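Local coordinates for GTP-binding protein (Thermus thermophilus, PDB 2DBY) that binds guanine nucleotide, held here as GDP, and probably acts as a ribosome-associated ATPase of the YchF/OLA1 subfamily of OBG-type GTPases, at residues A141-R146 with A190-E195; E72-A77 with R98-I103; E126-V131 with R228-E233; A26-Y31 with V42-D47. All blocks are in the same frame, centred on the assembly; numbering follows the deposited sequence.

Interaction 1 of 4, residues A141-R146 with A190-E195; sequences ATLERR and ARFLKE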
loop_
_atom_site.group_PDB
_atom_site.type_symbol
_atom_site.label_atom_id
_atom_site.label_comp_id
_atom_site.label_asym_id
_atom_site.label_seq_id
_atom_site.Cartn_x
_atom_site.Cartn_y
_atom_site.Cartn_z
ATOM N N ALA A 141 19.680 16.323 -4.799
ATOM C CA ALA A 141 20.328 17.049 -3.713
ATOM C C ALA A 141 20.701 16.087 -2.575
ATOM O O ALA A 141 21.769 16.175 -1.969
ATOM C CB ALA A 141 19.388 18.157 -3.196
ATOM N N THR A 142 19.799 15.157 -2.260
ATOM C CA THR A 142 20.089 14.183 -1.219
ATOM C C THR A 142 21.294 13.340 -1.609
ATOM O O THR A 142 22.177 13.086 -0.785
ATOM C CB THR A 142 18.898 13.244 -1.009
ATOM O OG1 THR A 142 17.835 14.004 -0.466
ATOM C CG2 THR A 142 19.256 12.083 -0.052
ATOM N N LEU A 143 21.324 12.904 -2.863
ATOM C CA LEU A 143 22.430 12.083 -3.327
ATOM C C LEU A 143 23.749 12.852 -3.273
ATOM O O LEU A 143 24.769 12.296 -2.881
ATOM C CB LEU A 143 22.178 11.596 -4.760
ATOM C CG LEU A 143 21.236 10.385 -4.842
ATOM C CD1 LEU A 143 20.741 10.213 -6.257
ATOM C CD2 LEU A 143 21.982 9.144 -4.355
ATOM N N GLU A 144 23.722 14.123 -3.657
ATOM C CA GLU A 144 24.958 14.923 -3.647
ATOM C C GLU A 144 25.484 14.979 -2.224
ATOM O O GLU A 144 26.686 14.820 -1.990
ATOM C CB GLU A 144 24.680 16.333 -4.205
ATOM C CG GLU A 144 24.441 16.303 -5.737
ATOM C CD GLU A 144 23.545 17.412 -6.283
ATOM O OE1 GLU A 144 23.169 17.324 -7.476
ATOM O OE2 GLU A 144 23.212 18.362 -5.537
ATOM N N ARG A 145 24.589 15.192 -1.262
ATOM C CA ARG A 145 25.025 15.239 0.131
ATOM C C ARG A 145 25.549 13.886 0.601
ATOM O O ARG A 145 26.577 13.819 1.273
ATOM C CB ARG A 145 23.880 15.684 1.043
ATOM C CG ARG A 145 23.509 17.138 0.914
ATOM C CD ARG A 145 22.488 17.519 1.994
ATOM N NE ARG A 145 21.143 17.009 1.730
ATOM C CZ ARG A 145 20.246 17.625 0.960
ATOM N NH1 ARG A 145 20.544 18.779 0.369
ATOM N NH2 ARG A 145 19.045 17.098 0.789
ATOM N N ARG A 146 24.864 12.796 0.249
ATOM C CA ARG A 146 25.328 11.478 0.678
ATOM C C ARG A 146 26.637 11.065 0.005
ATOM O O ARG A 146 27.489 10.450 0.641
ATOM C CB ARG A 146 24.251 10.404 0.401
ATOM C CG ARG A 146 22.954 10.593 1.183
ATOM C CD ARG A 146 23.230 10.838 2.661
ATOM N NE ARG A 146 23.758 9.638 3.307
ATOM C CZ ARG A 146 24.458 9.647 4.434
ATOM N NH1 ARG A 146 24.729 10.801 5.041
ATOM N NH2 ARG A 146 24.861 8.500 4.966
ATOM N N ALA A 190 20.054 -1.855 -2.250
ATOM C CA ALA A 190 19.091 -2.095 -1.187
ATOM C C ALA A 190 19.573 -1.514 0.147
ATOM O O ALA A 190 18.787 -0.927 0.891
ATOM C CB ALA A 190 18.833 -3.583 -1.050
ATOM N N ARG A 191 20.861 -1.680 0.457
ATOM C CA ARG A 191 21.384 -1.150 1.723
ATOM C C ARG A 191 21.349 0.375 1.713
ATOM O O ARG A 191 21.024 1.017 2.706
ATOM C CB ARG A 191 22.826 -1.612 1.951
ATOM C CG ARG A 191 22.953 -3.091 2.245
ATOM C CD ARG A 191 24.413 -3.453 2.472
ATOM N NE ARG A 191 25.005 -2.666 3.553
ATOM C CZ ARG A 191 26.313 -2.607 3.800
ATOM N NH1 ARG A 191 27.156 -3.285 3.040
ATOM N NH2 ARG A 191 26.778 -1.880 4.804
ATOM N N PHE A 192 21.678 0.959 0.573
ATOM C CA PHE A 192 21.661 2.404 0.491
ATOM C C PHE A 192 20.239 2.966 0.685
ATOM O O PHE A 192 20.031 3.917 1.449
ATOM C CB PHE A 192 22.201 2.871 -0.869
ATOM C CG PHE A 192 22.087 4.356 -1.065
ATOM C CD1 PHE A 192 23.024 5.214 -0.486
ATOM C CD2 PHE A 192 20.992 4.903 -1.728
ATOM C CE1 PHE A 192 22.873 6.589 -0.555
ATOM C CE2 PHE A 192 20.828 6.279 -1.806
ATOM C CZ PHE A 192 21.773 7.129 -1.215
ATOM N N LEU A 193 19.259 2.377 -0.002
ATOM C CA LEU A 193 17.897 2.907 0.080
ATOM C C LEU A 193 17.230 2.697 1.437
ATOM O O LEU A 193 16.319 3.437 1.803
ATOM C CB LEU A 193 17.030 2.322 -1.049
ATOM C CG LEU A 193 17.367 2.811 -2.470
ATOM C CD1 LEU A 193 16.525 2.075 -3.506
ATOM C CD2 LEU A 193 17.116 4.331 -2.543
ATOM N N LYS A 194 17.693 1.702 2.184
ATOM C CA LYS A 194 17.150 1.459 3.512
ATOM C C LYS A 194 17.620 2.612 4.399
ATOM O O LYS A 194 16.852 3.156 5.188
ATOM C CB LYS A 194 17.669 0.134 4.074
ATOM C CG LYS A 194 17.062 -0.242 5.425
ATOM C CD LYS A 194 17.698 -1.522 5.977
ATOM C CE LYS A 194 17.249 -1.802 7.411
ATOM N NZ LYS A 194 18.111 -2.832 8.074
ATOM N N GLU A 195 18.879 3.004 4.237
ATOM C CA GLU A 195 19.440 4.096 5.022
ATOM C C GLU A 195 18.973 5.469 4.539
ATOM O O GLU A 195 18.738 6.369 5.353
ATOM C CB GLU A 195 20.974 4.047 4.984
ATOM C CG GLU A 195 21.638 5.294 5.549
ATOM C CD GLU A 195 23.132 5.108 5.808
ATOM O OE1 GLU A 195 23.492 4.124 6.492
ATOM O OE2 GLU A 195 23.933 5.949 5.335
HETATM O O HOH W 1 23.514 6.865 2.825
#

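Interaction 2 of 4, residues E72-A77 with R98-I103; sequences EFVDIA and REVAAI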
loop_
_atom_site.group_PDB
_atom_site.type_symbol
_atom_site.label_atom_id
_atom_site.label_comp_id
_atom_site.label_asym_id
_atom_site.label_seq_id
_atom_site.Cartn_x
_atom_site.Cartn_y
_atom_site.Cartn_z
ATOM N N GLU A 72 -4.227 2.396 4.668
ATOM C CA GLU A 72 -4.244 3.824 5.009
ATOM C C GLU A 72 -3.800 4.718 3.844
ATOM O O GLU A 72 -2.823 4.417 3.171
ATOM C CB GLU A 72 -3.326 4.041 6.212
ATOM C CG GLU A 72 -3.274 5.465 6.756
ATOM C CD GLU A 72 -2.516 5.527 8.070
ATOM O OE1 GLU A 72 -3.045 5.051 9.087
ATOM O OE2 GLU A 72 -1.390 6.042 8.086
ATOM N N PHE A 73 -4.531 5.817 3.638
ATOM C CA PHE A 73 -4.259 6.764 2.564
ATOM C C PHE A 73 -4.141 8.155 3.164
ATOM O O PHE A 73 -4.904 8.497 4.077
ATOM C CB PHE A 73 -5.407 6.762 1.546
ATOM C CG PHE A 73 -5.432 5.544 0.671
ATOM C CD1 PHE A 73 -6.196 4.428 1.020
ATOM C CD2 PHE A 73 -4.654 5.494 -0.484
ATOM C CE1 PHE A 73 -6.179 3.274 0.226
ATOM C CE2 PHE A 73 -4.628 4.351 -1.285
ATOM C CZ PHE A 73 -5.388 3.238 -0.933
ATOM N N VAL A 74 -3.209 8.948 2.643
ATOM C CA VAL A 74 -3.013 10.304 3.131
ATOM C C VAL A 74 -3.236 11.300 1.999
ATOM O O VAL A 74 -2.722 11.097 0.888
ATOM C CB VAL A 74 -1.576 10.472 3.636
ATOM C CG1 VAL A 74 -1.364 11.898 4.165
ATOM C CG2 VAL A 74 -1.281 9.432 4.693
ATOM N N ASP A 75 -4.004 12.361 2.251
ATOM C CA ASP A 75 -4.214 13.373 1.230
ATOM C C ASP A 75 -2.981 14.243 1.377
ATOM O O ASP A 75 -2.889 15.013 2.346
ATOM C CB ASP A 75 -5.454 14.232 1.523
ATOM C CG ASP A 75 -5.703 15.298 0.452
ATOM O OD1 ASP A 75 -4.857 15.461 -0.456
ATOM O OD2 ASP A 75 -6.755 15.979 0.517
ATOM N N ILE A 76 -2.059 14.136 0.415
ATOM C CA ILE A 76 -0.812 14.887 0.488
ATOM C C ILE A 76 -1.093 16.314 0.152
ATOM O O ILE A 76 -1.548 16.650 -0.946
ATOM C CB ILE A 76 0.249 14.353 -0.465
ATOM C CG1 ILE A 76 0.677 12.935 -0.042
ATOM C CG2 ILE A 76 1.454 15.321 -0.474
ATOM C CD1 ILE A 76 1.460 12.855 1.249
ATOM N N ALA A 77 -0.773 17.145 1.121
ATOM C CA ALA A 77 -1.013 18.557 1.040
ATOM C C ALA A 77 0.220 19.359 0.673
ATOM O O ALA A 77 1.321 19.078 1.169
ATOM C CB ALA A 77 -1.535 19.008 2.354
ATOM N N ARG A 98 7.735 12.575 2.166
ATOM C CA ARG A 98 8.718 11.802 2.900
ATOM C C ARG A 98 8.076 10.879 3.919
ATOM O O ARG A 98 8.626 9.829 4.221
ATOM C CB ARG A 98 9.711 12.729 3.620
ATOM C CG ARG A 98 10.595 13.504 2.658
ATOM C CD ARG A 98 11.631 14.394 3.357
ATOM N NE ARG A 98 12.446 15.100 2.365
ATOM C CZ ARG A 98 13.261 14.489 1.501
ATOM N NH1 ARG A 98 13.369 13.164 1.517
ATOM N NH2 ARG A 98 13.962 15.191 0.611
ATOM N N GLU A 99 6.917 11.270 4.443
ATOM C CA GLU A 99 6.239 10.469 5.476
ATOM C C GLU A 99 5.364 9.295 4.997
ATOM O O GLU A 99 4.779 8.590 5.830
ATOM C CB GLU A 99 5.368 11.366 6.359
ATOM C CG GLU A 99 6.079 12.520 7.017
ATOM C CD GLU A 99 5.099 13.445 7.737
ATOM O OE1 GLU A 99 4.114 13.911 7.108
ATOM O OE2 GLU A 99 5.312 13.708 8.938
ATOM N N VAL A 100 5.230 9.081 3.689
ATOM C CA VAL A 100 4.422 7.941 3.245
ATOM C C VAL A 100 5.323 6.913 2.569
ATOM O O VAL A 100 6.422 7.246 2.139
ATOM C CB VAL A 100 3.307 8.360 2.270
ATOM C CG1 VAL A 100 2.289 9.238 3.033
ATOM C CG2 VAL A 100 3.897 9.126 1.082
ATOM N N ALA A 101 4.842 5.676 2.477
ATOM C CA ALA A 101 5.618 4.570 1.895
ATOM C C ALA A 101 5.432 4.359 0.401
ATOM O O ALA A 101 6.252 3.713 -0.250
ATOM C CB ALA A 101 5.277 3.286 2.630
ATOM N N ALA A 102 4.335 4.877 -0.126
ATOM C CA ALA A 102 4.022 4.777 -1.552
ATOM C C ALA A 102 3.238 6.019 -1.941
ATOM O O ALA A 102 2.683 6.713 -1.074
ATOM C CB ALA A 102 3.214 3.469 -1.861
ATOM N N ILE A 103 3.177 6.289 -3.245
ATOM C CA ILE A 103 2.515 7.467 -3.777
ATOM C C ILE A 103 1.468 7.048 -4.817
ATOM O O ILE A 103 1.725 6.175 -5.648
ATOM C CB ILE A 103 3.564 8.387 -4.482
ATOM C CG1 ILE A 103 4.589 8.872 -3.452
ATOM C CG2 ILE A 103 2.850 9.538 -5.199
ATOM C CD1 ILE A 103 5.761 9.655 -4.056
#

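Interaction 3 of 4, residues E126-V131 with R228-E233; sequences EDAEVV and RRKALE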
loop_
_atom_site.group_PDB
_atom_site.type_symbol
_atom_site.label_atom_id
_atom_site.label_comp_id
_atom_site.label_asym_id
_atom_site.label_seq_id
_atom_site.Cartn_x
_atom_site.Cartn_y
_atom_site.Cartn_z
ATOM N N GLU A 126 1.791 15.263 -18.446
ATOM C CA GLU A 126 2.447 16.501 -18.024
ATOM C C GLU A 126 2.386 16.628 -16.500
ATOM O O GLU A 126 3.369 17.000 -15.859
ATOM C CB GLU A 126 1.787 17.714 -18.679
ATOM C CG GLU A 126 2.756 18.858 -18.917
ATOM C CD GLU A 126 3.720 18.564 -20.063
ATOM O OE1 GLU A 126 3.291 18.639 -21.240
ATOM O OE2 GLU A 126 4.901 18.247 -19.784
ATOM N N ASP A 127 1.227 16.309 -15.922
ATOM C CA ASP A 127 1.067 16.348 -14.474
ATOM C C ASP A 127 2.056 15.386 -13.807
ATOM O O ASP A 127 2.697 15.731 -12.810
ATOM C CB ASP A 127 -0.358 15.925 -14.093
ATOM C CG ASP A 127 -1.349 17.053 -14.197
ATOM O OD1 ASP A 127 -1.002 18.105 -14.788
ATOM O OD2 ASP A 127 -2.479 16.880 -13.676
ATOM N N ALA A 128 2.145 14.165 -14.336
ATOM C CA ALA A 128 3.042 13.167 -13.758
ATOM C C ALA A 128 4.486 13.682 -13.769
ATOM O O ALA A 128 5.212 13.546 -12.792
ATOM C CB ALA A 128 2.950 11.859 -14.550
ATOM N N GLU A 129 4.891 14.276 -14.888
ATOM C CA GLU A 129 6.250 14.808 -14.986
ATOM C C GLU A 129 6.512 15.977 -14.034
ATOM O O GLU A 129 7.627 16.128 -13.530
ATOM C CB GLU A 129 6.556 15.230 -16.428
ATOM C CG GLU A 129 7.978 15.760 -16.592
ATOM C CD GLU A 129 8.302 16.211 -18.007
ATOM O OE1 GLU A 129 9.461 16.635 -18.236
ATOM O OE2 GLU A 129 7.408 16.143 -18.883
ATOM N N VAL A 130 5.495 16.807 -13.791
ATOM C CA VAL A 130 5.649 17.942 -12.881
ATOM C C VAL A 130 5.986 17.445 -11.484
ATOM O O VAL A 130 6.938 17.912 -10.865
ATOM C CB VAL A 130 4.368 18.831 -12.814
ATOM C CG1 VAL A 130 4.458 19.793 -11.613
ATOM C CG2 VAL A 130 4.229 19.637 -14.108
ATOM N N VAL A 131 5.208 16.489 -10.985
ATOM C CA VAL A 131 5.489 15.973 -9.657
ATOM C C VAL A 131 6.819 15.241 -9.623
ATOM O O VAL A 131 7.630 15.466 -8.730
ATOM C CB VAL A 131 4.365 15.013 -9.181
ATOM C CG1 VAL A 131 4.793 14.281 -7.896
ATOM C CG2 VAL A 131 3.095 15.826 -8.941
ATOM N N ARG A 228 -0.655 4.330 -19.195
ATOM C CA ARG A 228 -0.076 2.991 -19.066
ATOM C C ARG A 228 1.346 2.983 -19.662
ATOM O O ARG A 228 2.262 2.362 -19.103
ATOM C CB ARG A 228 -0.947 1.930 -19.775
ATOM C CG ARG A 228 -2.309 1.718 -19.112
ATOM C CD ARG A 228 -3.075 0.586 -19.739
ATOM N NE ARG A 228 -4.433 0.427 -19.195
ATOM C CZ ARG A 228 -4.726 -0.067 -17.993
ATOM N NH1 ARG A 228 -3.762 -0.465 -17.167
ATOM N NH2 ARG A 228 -5.997 -0.168 -17.614
ATOM N N ARG A 229 1.528 3.670 -20.792
ATOM C CA ARG A 229 2.845 3.758 -21.458
ATOM C C ARG A 229 3.887 4.429 -20.546
ATOM O O ARG A 229 5.018 3.922 -20.383
ATOM C CB ARG A 229 2.689 4.526 -22.787
ATOM C CG ARG A 229 3.978 4.936 -23.505
ATOM C CD ARG A 229 3.675 5.252 -25.001
ATOM N NE ARG A 229 2.551 6.184 -25.209
ATOM C CZ ARG A 229 2.626 7.505 -25.030
ATOM N NH1 ARG A 229 3.766 8.056 -24.635
ATOM N NH2 ARG A 229 1.569 8.288 -25.266
ATOM N N LYS A 230 3.505 5.556 -19.945
ATOM C CA LYS A 230 4.379 6.290 -19.037
ATOM C C LYS A 230 4.641 5.463 -17.789
ATOM O O LYS A 230 5.740 5.497 -17.234
ATOM C CB LYS A 230 3.735 7.610 -18.602
ATOM C CG LYS A 230 4.577 8.417 -17.626
ATOM C CD LYS A 230 5.765 9.059 -18.324
ATOM C CE LYS A 230 6.394 10.162 -17.475
ATOM N NZ LYS A 230 5.422 11.246 -17.142
ATOM N N ALA A 231 3.623 4.750 -17.326
ATOM C CA ALA A 231 3.776 3.912 -16.135
ATOM C C ALA A 231 4.883 2.887 -16.359
ATOM O O ALA A 231 5.686 2.599 -15.451
ATOM C CB ALA A 231 2.453 3.182 -15.809
ATOM N N LEU A 232 4.945 2.332 -17.560
ATOM C CA LEU A 232 5.963 1.315 -17.822
ATOM C C LEU A 232 7.358 1.912 -17.731
ATOM O O LEU A 232 8.274 1.260 -17.225
ATOM C CB LEU A 232 5.748 0.671 -19.196
ATOM C CG LEU A 232 6.513 -0.628 -19.417
ATOM C CD1 LEU A 232 6.076 -1.650 -18.356
ATOM C CD2 LEU A 232 6.236 -1.158 -20.836
ATOM N N GLU A 233 7.505 3.159 -18.175
ATOM C CA GLU A 233 8.798 3.850 -18.131
ATOM C C GLU A 233 9.175 4.252 -16.724
ATOM O O GLU A 233 10.346 4.265 -16.362
ATOM C CB GLU A 233 8.778 5.113 -18.988
ATOM C CG GLU A 233 8.530 4.850 -20.447
ATOM C CD GLU A 233 8.594 6.111 -21.269
ATOM O OE1 GLU A 233 8.643 5.997 -22.508
ATOM O OE2 GLU A 233 8.593 7.215 -20.682
#

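Interaction 4 of 4, residues A26-Y31 with V42-D47; sequences ALAANY and VVPLED. With FMT (formic acid), chain E.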
loop_
_atom_site.group_PDB
_atom_site.type_symbol
_atom_site.label_atom_id
_atom_site.label_comp_id
_atom_site.label_asym_id
_atom_site.label_seq_id
_atom_site.Cartn_x
_atom_site.Cartn_y
_atom_site.Cartn_z
ATOM N N ALA A 26 -15.153 6.231 7.691
ATOM C CA ALA A 26 -16.117 6.214 8.799
ATOM C C ALA A 26 -16.688 4.814 9.035
ATOM O O ALA A 26 -17.434 4.601 10.001
ATOM C CB ALA A 26 -17.253 7.207 8.527
ATOM N N LEU A 27 -16.340 3.866 8.163
ATOM C CA LEU A 27 -16.799 2.474 8.288
ATOM C C LEU A 27 -15.792 1.567 8.997
ATOM O O LEU A 27 -16.100 0.409 9.306
ATOM C CB LEU A 27 -17.051 1.861 6.900
ATOM C CG LEU A 27 -18.110 2.397 5.934
ATOM C CD1 LEU A 27 -18.070 1.585 4.630
ATOM C CD2 LEU A 27 -19.482 2.296 6.562
ATOM N N ALA A 28 -14.593 2.076 9.266
ATOM C CA ALA A 28 -13.526 1.272 9.861
ATOM C C ALA A 28 -13.763 0.675 11.254
ATOM O O ALA A 28 -14.346 1.317 12.122
ATOM C CB ALA A 28 -12.218 2.101 9.870
ATOM N N ALA A 29 -13.271 -0.548 11.449
ATOM C CA ALA A 29 -13.404 -1.265 12.729
ATOM C C ALA A 29 -12.322 -0.868 13.722
ATOM O O ALA A 29 -12.536 -0.912 14.943
ATOM C CB ALA A 29 -13.352 -2.802 12.491
ATOM N N ASN A 30 -11.155 -0.494 13.209
ATOM C CA ASN A 30 -10.036 -0.106 14.067
ATOM C C ASN A 30 -9.286 0.995 13.361
ATOM O O ASN A 30 -9.020 0.902 12.157
ATOM C CB ASN A 30 -9.090 -1.279 14.295
ATOM C CG ASN A 30 -9.748 -2.410 15.043
ATOM O OD1 ASN A 30 -10.184 -3.411 14.451
ATOM N ND2 ASN A 30 -9.851 -2.254 16.351
ATOM N N TYR A 31 -8.934 2.028 14.114
ATOM C CA TYR A 31 -8.238 3.157 13.542
ATOM C C TYR A 31 -6.807 3.313 13.984
ATOM O O TYR A 31 -6.518 3.322 15.181
ATOM C CB TYR A 31 -8.949 4.457 13.897
ATOM C CG TYR A 31 -10.332 4.601 13.302
ATOM C CD1 TYR A 31 -11.479 4.298 14.048
ATOM C CD2 TYR A 31 -10.487 5.023 11.985
ATOM C CE1 TYR A 31 -12.767 4.424 13.477
ATOM C CE2 TYR A 31 -11.749 5.138 11.408
ATOM C CZ TYR A 31 -12.875 4.846 12.151
ATOM O OH TYR A 31 -14.098 5.019 11.550
ATOM N N VAL A 42 -8.485 5.428 6.450
ATOM C CA VAL A 42 -8.240 4.093 5.920
ATOM C C VAL A 42 -9.429 3.583 5.135
ATOM O O VAL A 42 -10.555 4.082 5.277
ATOM C CB VAL A 42 -7.935 3.076 7.037
ATOM C CG1 VAL A 42 -6.742 3.528 7.862
ATOM C CG2 VAL A 42 -9.142 2.902 7.921
ATOM N N VAL A 43 -9.172 2.592 4.287
ATOM C CA VAL A 43 -10.225 1.966 3.504
ATOM C C VAL A 43 -10.268 0.510 3.950
ATOM O O VAL A 43 -9.293 -0.203 3.784
ATOM C CB VAL A 43 -9.914 1.992 1.976
ATOM C CG1 VAL A 43 -11.029 1.245 1.216
ATOM C CG2 VAL A 43 -9.806 3.433 1.472
ATOM N N PRO A 44 -11.378 0.068 4.568
ATOM C CA PRO A 44 -11.484 -1.327 5.016
ATOM C C PRO A 44 -11.338 -2.222 3.764
ATOM O O PRO A 44 -11.985 -1.967 2.735
ATOM C CB PRO A 44 -12.896 -1.397 5.601
ATOM C CG PRO A 44 -13.144 0.014 6.098
ATOM C CD PRO A 44 -12.575 0.844 4.943
ATOM N N LEU A 45 -10.517 -3.264 3.862
ATOM C CA LEU A 45 -10.251 -4.176 2.748
ATOM C C LEU A 45 -11.247 -5.322 2.810
ATOM O O LEU A 45 -11.299 -6.056 3.792
ATOM C CB LEU A 45 -8.840 -4.753 2.866
ATOM C CG LEU A 45 -7.743 -4.451 1.847
ATOM C CD1 LEU A 45 -6.618 -5.464 2.070
ATOM C CD2 LEU A 45 -8.274 -4.534 0.412
ATOM N N GLU A 46 -12.050 -5.466 1.767
ATOM C CA GLU A 46 -13.029 -6.540 1.751
ATOM C C GLU A 46 -12.267 -7.827 1.501
ATOM O O GLU A 46 -11.318 -7.858 0.711
ATOM C CB GLU A 46 -14.072 -6.270 0.651
ATOM C CG GLU A 46 -15.039 -5.187 1.100
ATOM C CD GLU A 46 -15.927 -4.641 -0.000
ATOM O OE1 GLU A 46 -16.245 -5.389 -0.942
ATOM O OE2 GLU A 46 -16.319 -3.456 0.099
ATOM N N ASP A 47 -12.669 -8.894 2.174
ATOM C CA ASP A 47 -11.970 -10.163 1.991
ATOM C C ASP A 47 -12.952 -11.306 2.254
ATOM O O ASP A 47 -13.369 -11.536 3.400
ATOM C CB ASP A 47 -10.777 -10.218 2.952
ATOM C CG ASP A 47 -9.885 -11.438 2.729
ATOM O OD1 ASP A 47 -8.713 -11.392 3.160
ATOM O OD2 ASP A 47 -10.350 -12.445 2.137
HETATM C C FMT E . -11.070 -1.844 9.052
HETATM O O1 FMT E . -10.430 -1.364 9.957
HETATM O O2 FMT E . -12.388 -1.986 9.174
#

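Interaction 1 of 4, residues A141-R146 with A190-E195
R146 and E195 meet in a salt bridge, with R146 NH2 lying 2.7 Å from E195 OE2. As a hydrogen bond the pair is weak, since the N-H...O angle is only 128°. The carboxylate oxygen sits at the edge of the guanidinium, near its plane, but the two flat groups are turned 62° apart, so the approach is single-pronged. A water makes a second link: it accepts from R146 NE at 2.8 Å and donates to E195 OE2 at 2.7 Å. E195 OE2 is thus shared between a direct and a water-mediated route.

Beside this polar pair lies an apolar one. L143 CD2 comes to 3.7 Å from F192 CZ, at an oblique angle to the ring, while R146 CB stands at the ring edge, 4.2 Å from F192 CE1. F192 has CG anti to its backbone N, which carries the ring across the gap between the helices. The arginine chain, bent at both chi2 and chi3, folds its guanidinium round toward E195.

Long side chains are needed because the short helical segments keep their axes 13.0 Å apart, with N-to-C directions at 108°. Helix 161-175 completes the apolar surroundings through L170 against F192 and Y171 against L143. The crossing thus joins helix 187-195 to the long helix 124-156, in its predicted coiled-coil part.

E195 OE2 takes salt bridges from both R146 and R160, so its negative charge probably holds the two guanidinium groups together at the exposed margin of the L143-F192 contact.

Interaction 2 of 4, residues E72-A77 with R98-I103
This is a small, buried, wholly apolar contact in the core of the P-loop GTPase domain, between the C-terminal end of strand 66-75 with the loop after it and the turn that leads from helix 91-98 into strand 102-108. The sequence D75-I76-A77 is consistent with the opening of the DxxG (G3, Walker B) motif. In the parallel part of the central sheet, strand 3-7 lies between strands 66-75 and 102-108, so the two segments are not neighbouring strands and share no hydrogen bond. The nearest CA atoms, those of V74 and V100, are 7.8 Å apart, and 97 Å² is buried in all.

V100 is the common partner. Its CG1 faces V74 CG2 at 3.9 Å, the two valines meeting at a slant. V74 and I76 both point their CB toward V100, while D75, between them in sequence, takes no part in the contact. Further cover for I76 comes from V7 of strand 3-7 and from F93 and H96 of helix 91-98, while V74 also packs on V40 of strand 40-44.

The contact stands close to the nucleotide site. D75 makes a salt bridge to K14, a residue seen to bind GDP, and the side chain of I76 is about 5 Å from that of the same lysine; the bound GDP is about 12 Å from the I76 side chain. V100 O accepts a hydrogen bond from K202 NZ.

I76 puts CG1 anti to its carbonyl carbon (chi1 -66°), and from there CD1 reaches V100 CG1 tip to tip at 4.1 Å.

Interaction 3 of 4, residues E126-V131 with R228-E233
Two helical turns, 126-131 and 228-233, stand side by side, their nearest CA atoms, those of A128 and K230, 8.8 Å apart. They belong to helices 124-156 and 222-234 of the alpha/beta GTPase domain, and both rest on strand 204-209 of its central sheet: A128, K230 and A231 all touch Y206.

The lysine bridges the gap. K230 points toward the other helix, its CG anti to the backbone N (chi1 179°), and bends at chi2 and chi4 bring the ammonium over A128. Its closest approach is K230 NZ to A128 CB, 3.6 Å, so the charged end is set against a methyl group. No hydrogen bond crosses between the segments, and the buried area is just 88 Å².

Opposite charge is nearby without being in contact: E129 OE2 lies 5.6 Å from K230 NZ, a distance at which attraction is possible but no salt bridge is formed. E129 itself is extended, with all three torsions near 180°, and its chain leads the carboxylate away from the ammonium. On the neighbouring face of helix 124-156, D127 touches V12, a GDP-binding residue, and L9. Beyond the methyl, the next approach of K230 NZ is to the backbone, 3.8 Å from E129 N.

Interaction 4 of 4, residues A26-Y31 with V42-D47
The segment 26-31 belongs to the loop that follows the helix after the P-loop, probably at the start of the region that corresponds to the first switch of GTPases, and it folds over strand 40-44 of the central sheet. A28 is the meeting point: its CB lies 3.7 Å from V42 CG2, and its CA lies 4.0 Å from P44 CG. With CG1 anti to the carbonyl carbon (chi1 -57°), V42 has CG2 between the backbone N and the carbonyl carbon, facing A28. L27 brushes the same proline with CB 4.4 Å from P44 CG, and the nearest CA atoms, those of A28 and P44, are 5.9 Å apart.

No hydrogen bond passes directly between the segments. A formic acid molecule, probably from the crystallisation liquor, lies between them, and backbone amides of 26-31 bond to it: A29 N donates to its O2 at 2.8 Å with an angle of 164°, and N30 N gives its O1 a weak bond of 3.4 Å. H70 ND1 is also hydrogen-bonded to the formic acid, and P44 CB stands 3.7 Å from O2.

N25 OD1 accepts from V42 N, and Q272 bonds to P44 O and E46 N. The contact is the helix-to-strand connection of a Ras-like P-loop GTPase fold, packed against the V42 and P44 side chains of strand 40-44, which pairs antiparallel with strand 66-75.

Along the chain interaction 4 closes first, then interaction 2; interaction 3 spans the longest loop and encloses interaction 1. Interactions 2 and 4 are 17 Å apart between centres and touch on adjacent antiparallel strands 66-75 and 40-44, where F73 CD1 lies 3.8 Å from V43 CG2. Interactions 1 and 3 share helix 124-156 but lie 24 Å apart between centres, one within the predicted coiled-coil part, the other against the domain. Interaction 2 also meets interaction 1, through T142 OG1 and R98 NH2 at 4.2 Å. All four fall within the OBG-type G range; interactions 2 and 4 pack at the sheet, and helix 124-156 takes part in the other two as it runs outward from it.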